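Local coordinates for putative dehydratase (Mesorhizobium loti, PDB 2POZ), which is a putative dehydratase of the mandelate racemase/muconate lactonizing enzyme family, probably acting as a lyase, its precise reaction unknown, at residues A[345-350]-A[368-373]. Sequence-based numbering, arbitrary orientation.
Sequences EVLENP and AVLIKR
L347 and L370 pair, their CA atoms 4.6 Å apart, as the single non-hydrogen-bonded pair of an isolated antiparallel bridge, flanked by I371 N to V346 O (3.0 Å) and E348 N to V369 O (2.7 Å). The second bond is nearly straight, whereas in the first the donor stands 41° above the carbonyl plane. On one face, L347 CD2 lies 3.5 Å from A368 CB and reaches L370 CD2 more loosely. I371 works the other face: CG1 is anti to its carbonyl carbon (chi1 -58°), and the extended chain beyond it brings CD1 to 3.1 Å from L347 O, a tight packing contact and not a hydrogen bond. CG1 also passes 3.5 Å from E348 OE1, the two side chains crossing at about a right angle. The bridge ties together two loops of the enolase-like C-terminal region; around it L347 and A368 rest on helix 312-324, while V346 and L370 touch strand 21-27 of the antiparallel sheet in the N-terminal region. An alanine in place of I371 would probably open a gap against the L347 carbonyl and leave the E348 carboxylate arm freer to move. Farther along, N349 OD1 accepts a weak bond from V369 N (3.4 Å), and its ND2 lies against V369 CG2. E345 bonds through OE1 to Y343 OH and through OE2 to S312 OG, and OE2 also takes L347 N on its anti lone pair (3.1 Å).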
loop_
_atom_site.group_PDB
_atom_site.type_symbol
_atom_site.label_atom_id
_atom_site.label_comp_id
_atom_site.label_asym_id
_atom_site.label_seq_id
_atom_site.Cartn_x
_atom_site.Cartn_y
_atom_site.Cartn_z
ATOM N N GLU A 345 35.658 30.516 -24.580
ATOM C CA GLU A 345 36.399 29.390 -24.028
ATOM C C GLU A 345 36.926 29.824 -22.660
ATOM O O GLU A 345 37.745 30.737 -22.565
ATOM C CB GLU A 345 37.568 29.019 -24.941
ATOM C CG GLU A 345 38.375 27.836 -24.427
ATOM C CD GLU A 345 37.499 26.629 -24.125
ATOM O OE1 GLU A 345 36.907 26.078 -25.076
ATOM O OE2 GLU A 345 37.398 26.243 -22.936
ATOM N N VAL A 346 36.451 29.175 -21.601
ATOM C CA VAL A 346 36.871 29.529 -20.247
ATOM C C VAL A 346 38.100 28.762 -19.767
ATOM O O VAL A 346 38.706 29.122 -18.762
ATOM C CB VAL A 346 35.722 29.293 -19.224
ATOM C CG1 VAL A 346 34.477 30.066 -19.646
ATOM C CG2 VAL A 346 35.418 27.804 -19.119
ATOM N N LEU A 347 38.477 27.707 -20.478
ATOM C CA LEU A 347 39.627 26.921 -20.050
ATOM C C LEU A 347 40.825 27.034 -20.968
ATOM O O LEU A 347 40.685 27.148 -22.184
ATOM C CB LEU A 347 39.246 25.445 -19.922
ATOM C CG LEU A 347 38.183 25.091 -18.883
ATOM C CD1 LEU A 347 38.056 23.578 -18.806
ATOM C CD2 LEU A 347 38.569 25.670 -17.527
ATOM N N GLU A 348 42.009 26.985 -20.372
ATOM C CA GLU A 348 43.238 27.057 -21.142
ATOM C C GLU A 348 43.421 25.705 -21.824
ATOM O O GLU A 348 43.939 25.611 -22.939
ATOM C CB GLU A 348 44.418 27.336 -20.212
ATOM C CG GLU A 348 45.652 27.809 -20.938
ATOM C CD GLU A 348 45.459 29.185 -21.530
ATOM O OE1 GLU A 348 45.312 30.151 -20.742
ATOM O OE2 GLU A 348 45.446 29.299 -22.777
ATOM N N ASN A 349 42.963 24.661 -21.143
ATOM C CA ASN A 349 43.082 23.296 -21.638
ATOM C C ASN A 349 41.736 22.578 -21.628
ATOM O O ASN A 349 41.518 21.649 -20.847
ATOM C CB ASN A 349 44.077 22.550 -20.762
ATOM C CG ASN A 349 44.089 23.077 -19.338
ATOM O OD1 ASN A 349 43.059 23.079 -18.651
ATOM N ND2 ASN A 349 45.252 23.542 -18.890
ATOM N N PRO A 350 40.812 23.001 -22.498
ATOM C CA PRO A 350 39.500 22.359 -22.543
ATOM C C PRO A 350 39.625 20.896 -22.946
ATOM O O PRO A 350 40.568 20.512 -23.635
ATOM C CB PRO A 350 38.748 23.193 -23.577
ATOM C CG PRO A 350 39.836 23.614 -24.509
ATOM C CD PRO A 350 40.952 23.998 -23.574
ATOM N N ALA A 368 41.207 21.779 -14.492
ATOM C CA ALA A 368 40.817 22.867 -15.371
ATOM C C ALA A 368 41.465 24.186 -14.969
ATOM O O ALA A 368 41.381 24.600 -13.814
ATOM C CB ALA A 368 39.306 23.011 -15.354
ATOM N N VAL A 369 42.110 24.842 -15.927
ATOM C CA VAL A 369 42.763 26.124 -15.676
ATOM C C VAL A 369 41.989 27.216 -16.419
ATOM O O VAL A 369 41.869 27.180 -17.645
ATOM C CB VAL A 369 44.229 26.117 -16.178
ATOM C CG1 VAL A 369 44.928 27.408 -15.768
ATOM C CG2 VAL A 369 44.969 24.910 -15.618
ATOM N N LEU A 370 41.461 28.175 -15.669
ATOM C CA LEU A 370 40.692 29.264 -16.252
ATOM C C LEU A 370 41.568 30.242 -17.033
ATOM O O LEU A 370 42.753 30.407 -16.741
ATOM C CB LEU A 370 39.961 30.040 -15.155
ATOM C CG LEU A 370 38.856 29.358 -14.349
ATOM C CD1 LEU A 370 38.470 30.254 -13.186
ATOM C CD2 LEU A 370 37.647 29.085 -15.231
ATOM N N ILE A 371 40.976 30.871 -18.042
ATOM C CA ILE A 371 41.675 31.877 -18.826
ATOM C C ILE A 371 41.044 33.156 -18.307
ATOM O O ILE A 371 39.997 33.586 -18.787
ATOM C CB ILE A 371 41.397 31.737 -20.337
ATOM C CG1 ILE A 371 41.819 30.347 -20.817
ATOM C CG2 ILE A 371 42.165 32.809 -21.102
ATOM C CD1 ILE A 371 41.617 30.114 -22.312
ATOM N N LYS A 372 41.675 33.742 -17.294
ATOM C CA LYS A 372 41.158 34.948 -16.672
ATOM C C LYS A 372 40.815 36.063 -17.649
ATOM O O LYS A 372 39.809 36.747 -17.475
ATOM C CB LYS A 372 42.138 35.455 -15.606
ATOM C CG LYS A 372 42.384 34.459 -14.465
ATOM C CD LYS A 372 41.093 34.085 -13.719
ATOM C CE LYS A 372 40.639 35.168 -12.742
ATOM N NZ LYS A 372 40.321 36.456 -13.412
ATOM N N ARG A 373 41.635 36.252 -18.678
ATOM C CA ARG A 373 41.356 37.309 -19.645
ATOM C C ARG A 373 40.008 37.117 -20.335
ATOM O O ARG A 373 39.351 38.090 -20.704
ATOM C CB ARG A 373 42.450 37.384 -20.714
ATOM C CG ARG A 373 42.079 38.324 -21.859
ATOM C CD ARG A 373 43.107 38.349 -22.977
ATOM N NE ARG A 373 42.606 39.083 -24.142
ATOM C CZ ARG A 373 43.342 39.392 -25.208
ATOM N NH1 ARG A 373 44.615 39.033 -25.257
ATOM N NH2 ARG A 373 42.805 40.059 -26.224
#